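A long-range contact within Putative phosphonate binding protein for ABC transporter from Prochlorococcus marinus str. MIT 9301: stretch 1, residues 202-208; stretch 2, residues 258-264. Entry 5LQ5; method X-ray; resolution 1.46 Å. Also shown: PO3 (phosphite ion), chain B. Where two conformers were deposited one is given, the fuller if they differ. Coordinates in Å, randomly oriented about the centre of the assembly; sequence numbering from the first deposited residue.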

ATOM      1  N   GLU A 202      14.511   3.577   3.145  1.00 28.93           N
ATOM      2  CA  GLU A 202      13.197   4.164   3.481  1.00 24.65           C
ATOM      3  C   GLU A 202      12.671   5.129   2.426  1.00 24.09           C
ATOM      4  O   GLU A 202      13.446   5.783   1.717  1.00 26.10           O
ATOM      5  CB  GLU A 202      13.260   4.943   4.804  1.00 30.65           C
ATOM      6  CG  GLU A 202      13.628   4.081   6.007  1.00 39.82           C
ATOM      7  CD  GLU A 202      14.343   4.829   7.127  1.00 89.94           C
ATOM      8  OE1 GLU A 202      15.135   5.754   6.861  1.00 74.93           O
ATOM      9  OE2 GLU A 202      14.125   4.468   8.301  1.00101.26           O
ATOM     10  N   TYR A 203      11.345   5.222   2.379  1.00 20.85           N
ATOM     11  CA  TYR A 203      10.613   6.119   1.477  1.00 22.70           C
ATOM     12  C   TYR A 203       9.214   6.353   2.100  1.00 19.80           C
ATOM     13  O   TYR A 203       8.847   5.698   3.063  1.00 25.68           O
ATOM     14  CB  TYR A 203      10.530   5.551   0.022  1.00 21.32           C
ATOM     15  CG  TYR A 203      10.011   4.150  -0.013  1.00 20.78           C
ATOM     16  CD1 TYR A 203       8.632   3.924   0.007  1.00 18.58           C
ATOM     17  CD2 TYR A 203      10.878   3.044   0.009  1.00 19.59           C
ATOM     18  CE1 TYR A 203       8.126   2.641   0.025  1.00 19.21           C
ATOM     19  CE2 TYR A 203      10.374   1.748   0.015  1.00 21.29           C
ATOM     20  CZ  TYR A 203       8.989   1.556   0.046  1.00 21.16           C
ATOM     21  OH  TYR A 203       8.456   0.285   0.084  1.00 20.10           O
ATOM     22  N   VAL A 204       8.429   7.261   1.513  1.00 21.18           N
ATOM     23  CA  VAL A 204       7.068   7.553   2.029  1.00 22.58           C
ATOM     24  C   VAL A 204       6.054   6.635   1.334  1.00 22.10           C
ATOM     25  O   VAL A 204       6.218   6.333   0.166  0.50 22.56           O
ATOM     26  CB  VAL A 204       6.659   9.028   1.831  0.50 29.41           C
ATOM     27  CG1 VAL A 204       6.390   9.357   0.379  0.50 40.14           C
ATOM     28  CG2 VAL A 204       5.441   9.348   2.651  0.50 41.85           C
ATOM     29  N   ASP A 205       4.990   6.228   2.026  1.00 20.86           N
ATOM     30  CA  ASP A 205       4.019   5.319   1.407  1.00 18.80           C
ATOM     31  C   ASP A 205       2.557   5.660   1.746  1.00 17.32           C
ATOM     32  O   ASP A 205       1.974   6.599   1.158  1.00 18.65           O
ATOM     33  CB  ASP A 205       4.412   3.854   1.644  1.00 19.18           C
ATOM     34  CG  ASP A 205       3.725   2.879   0.646  1.00 16.55           C
ATOM     35  OD1 ASP A 205       2.830   3.315  -0.137  1.00 17.86           O
ATOM     36  OD2 ASP A 205       4.147   1.695   0.582  1.00 17.55           O
ATOM     37  N   TYR A 206       1.925   4.852   2.595  1.00 17.94           N
ATOM     38  CA  TYR A 206       0.472   4.867   2.656  1.00 19.17           C
ATOM     39  C   TYR A 206      -0.113   6.106   3.299  1.00 19.74           C
ATOM     40  O   TYR A 206       0.493   6.711   4.185  1.00 20.79           O
ATOM     41  CB  TYR A 206      -0.060   3.652   3.406  1.00 19.18           C
ATOM     42  CG  TYR A 206       0.174   2.310   2.761  1.00 20.01           C
ATOM     43  CD1 TYR A 206      -0.864   1.669   2.115  1.00 18.93           C
ATOM     44  CD2 TYR A 206       1.386   1.639   2.856  1.00 19.87           C
ATOM     45  CE1 TYR A 206      -0.714   0.425   1.543  1.00 17.34           C
ATOM     46  CE2 TYR A 206       1.573   0.375   2.271  1.00 17.61           C
ATOM     47  CZ  TYR A 206       0.512  -0.244   1.647  1.00 17.34           C
ATOM     48  OH  TYR A 206       0.741  -1.509   1.093  1.00 18.46           O
ATOM     49  N   HIS A 207      -1.311   6.469   2.850  1.00 18.72           N
ATOM     50  CA  HIS A 207      -2.050   7.601   3.390  1.00 19.01           C
ATOM     51  C   HIS A 207      -3.507   7.622   3.002  1.00 18.97           C
ATOM     52  O   HIS A 207      -3.893   7.093   1.949  1.00 17.86           O
ATOM     53  CB  HIS A 207      -1.383   8.918   2.990  1.00 20.18           C
ATOM     54  CG  HIS A 207      -1.285   9.167   1.514  1.00 18.98           C
ATOM     55  ND1 HIS A 207      -0.416   8.479   0.689  1.00 19.73           N
ATOM     56  CD2 HIS A 207      -1.888  10.087   0.730  1.00 20.16           C
ATOM     57  CE1 HIS A 207      -0.525   8.949  -0.544  1.00 22.42           C
ATOM     58  NE2 HIS A 207      -1.405   9.927  -0.542  1.00 23.19           N
ATOM     59  N   TRP A 208      -4.309   8.206   3.889  1.00 17.05           N
ATOM     60  CA  TRP A 208      -5.708   8.467   3.650  1.00 18.51           C
ATOM     61  C   TRP A 208      -5.881   9.723   2.837  1.00 18.25           C
ATOM     62  O   TRP A 208      -5.300  10.750   3.151  1.00 19.58           O
ATOM     63  CB  TRP A 208      -6.481   8.657   4.949  1.00 19.42           C
ATOM     64  CG  TRP A 208      -6.718   7.412   5.761  1.00 17.85           C
ATOM     65  CD1 TRP A 208      -6.112   7.046   6.944  1.00 20.69           C
ATOM     66  CD2 TRP A 208      -7.690   6.397   5.479  1.00 17.17           C
ATOM     67  NE1 TRP A 208      -6.628   5.856   7.371  1.00 21.92           N
ATOM     68  CE2 TRP A 208      -7.605   5.445   6.507  1.00 22.79           C
ATOM     69  CE3 TRP A 208      -8.596   6.196   4.444  1.00 19.32           C
ATOM     70  CZ2 TRP A 208      -8.411   4.313   6.528  1.00 22.40           C
ATOM     71  CZ3 TRP A 208      -9.409   5.083   4.474  1.00 20.01           C
ATOM     72  CH2 TRP A 208      -9.304   4.154   5.502  1.00 20.34           C
TER
HETATM   73  P   PO3 B 401       1.689   0.265  -1.854  1.00 16.36           P
HETATM   74  O1  PO3 B 401       3.099   0.218  -1.177  1.00 15.81           O
HETATM   75  O2  PO3 B 401       1.524   1.401  -2.945  1.00 17.20           O
HETATM   76  O3  PO3 B 401       1.287  -1.128  -2.413  1.00 16.06           O
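Stretch 2 258-264: KQYKNIE

Two pieces of chain more than fifty residues apart can be joined largely by shape and packing, with no direct hydrogen bond across and two waters bridging the stretches, and this small contact is a clear example. Stretch 1 is mostly extended loop, broken by an unusual backbone conformation at Asp205, before a strand begins at His207. Stretch 2 leaves a 3-10 segment at Tyr260, the N-cap residue, and turns into a helix from Lys261 onward, roughly crosswise to stretch 1; the backbone hydrogen bond from Glu264 N to Tyr260 O, 3.0 Å, marks its first turn. The backbones come closest at Val204 and Tyr260, whose CA atoms are 6.7 Å apart.

Val204 is the principal bump. Its CB points toward stretch 2, and the side chain fits a hollow lined by Gln259, Tyr260 and Ile263. Val204 CG1 lies 3.4 Å from Ile263 CG1, and both methyls touch the Tyr260 ring: Val204 CG1 is 3.5 Å from Tyr260 CD1 and Val204 CG2 is 3.5 Å from Tyr260 CE1. Val204 CG2 is only 2.9 Å from Gln259 NE2, shorter than a normal contact, in the one of two conformers given. Beside it, Ile263 CD1 reaches Tyr203 CB at 4.4 Å, a looser touch; the end of the Tyr203 side chain leads away.

Tyr260 makes the return move. Although its CB points sideways, the ring comes nearer and stacks face to face on His207, with centroids 4.0 Å apart and planes at 28°. Asp205 O approaches the edge of the same ring, 3.6 Å from Tyr260 CE1; it also accepts a hydrogen bond from His207 ND1 at 3.1 Å, which ties the imidazole to its own stretch.

Two waters bridge the stretches. One accepts from both Val204 N and Asn262 ND2, each at 3.0 Å; another donates to Tyr206 O at 2.7 Å and accepts from Tyr260 OH at 2.8 Å. Asp205 and Tyr206 direct their CB atoms away from stretch 2, and Asp205 OD2 lies 2.5 Å from phosphite O1.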

ATOM      1  N   LYS A 258       2.976  17.783   0.308  1.00 29.47           N
ATOM      2  CA  LYS A 258       4.417  18.064   0.127  1.00 35.42           C
ATOM      3  C   LYS A 258       5.321  16.830   0.304  1.00 30.70           C
ATOM      4  O   LYS A 258       6.370  16.686  -0.371  1.00 27.11           O
ATOM      5  CB  LYS A 258       4.888  19.154   1.107  1.00 46.74           C
ATOM      6  CG  LYS A 258       4.759  20.587   0.607  1.00119.99           C
ATOM      7  CD  LYS A 258       4.685  21.598   1.753  1.00160.91           C
ATOM      8  CE  LYS A 258       5.931  21.634   2.627  1.00120.65           C
ATOM      9  NZ  LYS A 258       7.042  22.399   1.999  1.00122.97           N
ATOM     10  N   GLN A 259       4.893  15.919   1.175  1.00 24.81           N
ATOM     11  CA  GLN A 259       5.777  14.820   1.586  1.00 25.04           C
ATOM     12  C   GLN A 259       5.930  13.766   0.468  1.00 24.49           C
ATOM     13  O   GLN A 259       6.869  12.961   0.500  1.00 25.35           O
ATOM     14  CB  GLN A 259       5.454  14.233   2.974  1.00 37.62           C
ATOM     15  CG  GLN A 259       4.381  13.183   3.080  1.00 35.57           C
ATOM     16  CD  GLN A 259       4.440  12.358   4.378  1.00 55.21           C
ATOM     17  OE1 GLN A 259       4.951  12.776   5.410  1.00 31.00           O
ATOM     18  NE2 GLN A 259       3.919  11.161   4.305  1.00 52.68           N
ATOM     19  N   TYR A 260       5.058  13.818  -0.540  1.00 20.85           N
ATOM     20  CA  TYR A 260       5.052  12.791  -1.603  1.00 20.90           C
ATOM     21  C   TYR A 260       5.804  13.230  -2.871  1.00 23.81           C
ATOM     22  O   TYR A 260       5.726  12.581  -3.901  1.00 21.89           O
ATOM     23  CB  TYR A 260       3.601  12.391  -1.962  1.00 19.82           C
ATOM     24  CG  TYR A 260       2.909  11.865  -0.735  1.00 23.69           C
ATOM     25  CD1 TYR A 260       3.119  10.556  -0.258  1.00 29.45           C
ATOM     26  CD2 TYR A 260       2.154  12.732   0.038  1.00 23.77           C
ATOM     27  CE1 TYR A 260       2.518  10.129   0.942  1.00 25.21           C
ATOM     28  CE2 TYR A 260       1.587  12.339   1.219  1.00 26.87           C
ATOM     29  CZ  TYR A 260       1.762  11.065   1.672  1.00 27.10           C
ATOM     30  OH  TYR A 260       1.200  10.790   2.886  1.00 30.69           O
ATOM     31  N   LYS A 261       6.528  14.349  -2.786  1.00 21.17           N
ATOM     32  CA  LYS A 261       7.333  14.881  -3.896  1.00 21.00           C
ATOM     33  C   LYS A 261       8.311  13.869  -4.501  1.00 21.61           C
ATOM     34  O   LYS A 261       8.399  13.719  -5.715  1.00 20.76           O
ATOM     35  CB  LYS A 261       8.117  16.137  -3.426  1.00 28.75           C
ATOM     36  CG  LYS A 261       8.825  16.926  -4.509  1.00 54.02           C
ATOM     37  CD  LYS A 261       9.684  18.020  -3.875  1.00121.52           C
ATOM     38  CE  LYS A 261      10.728  18.604  -4.820  1.00 89.44           C
ATOM     39  NZ  LYS A 261      11.996  17.813  -4.903  1.00 42.12           N
ATOM     40  N   ASN A 262       9.016  13.161  -3.634  1.00 21.33           N
ATOM     41  CA  ASN A 262      10.016  12.169  -4.087  1.00 21.60           C
ATOM     42  C   ASN A 262       9.332  10.987  -4.799  1.00 18.55           C
ATOM     43  O   ASN A 262       9.774  10.550  -5.857  1.00 20.80           O
ATOM     44  CB  ASN A 262      10.873  11.699  -2.915  1.00 26.29           C
ATOM     45  CG  ASN A 262      11.855  10.628  -3.300  1.00 24.99           C
ATOM     46  OD1 ASN A 262      12.836  10.865  -4.036  1.00 28.97           O
ATOM     47  ND2 ASN A 262      11.596   9.426  -2.829  1.00 25.86           N
ATOM     48  N   ILE A 263       8.190  10.532  -4.263  1.00 19.27           N
ATOM     49  CA  ILE A 263       7.467   9.455  -4.951  1.00 19.63           C
ATOM     50  C   ILE A 263       6.998   9.925  -6.329  1.00 18.62           C
ATOM     51  O   ILE A 263       7.128   9.215  -7.319  1.00 17.19           O
ATOM     52  CB  ILE A 263       6.265   8.973  -4.120  1.00 19.36           C
ATOM     53  CG1 ILE A 263       6.713   8.300  -2.817  1.00 21.88           C
ATOM     54  CG2 ILE A 263       5.369   8.018  -4.933  1.00 20.04           C
ATOM     55  CD1 ILE A 263       7.686   7.164  -2.928  1.00 25.24           C
ATOM     56  N   GLU A 264       6.467  11.149  -6.380  1.00 18.01           N
ATOM     57  CA  GLU A 264       6.016  11.702  -7.656  1.00 19.98           C
ATOM     58  C   GLU A 264       7.164  11.761  -8.658  1.00 18.23           C
ATOM     59  O   GLU A 264       7.002  11.383  -9.809  1.00 19.61           O
ATOM     60  CB  GLU A 264       5.352  13.092  -7.500  1.00 20.52           C
ATOM     61  CG  GLU A 264       4.712  13.592  -8.790  1.00 21.11           C
ATOM     62  CD  GLU A 264       3.842  14.826  -8.659  1.00 27.35           C
ATOM     63  OE1 GLU A 264       3.697  15.402  -7.552  1.00 32.32           O
ATOM     64  OE2 GLU A 264       3.247  15.194  -9.716  1.00 26.15           O
TER
HETATM   65  O   HOH W   1       9.798   9.082  -0.488  1.00 24.63           O
HETATM   66  O   HOH W   2       2.501   8.476   3.841  1.00 30.02           O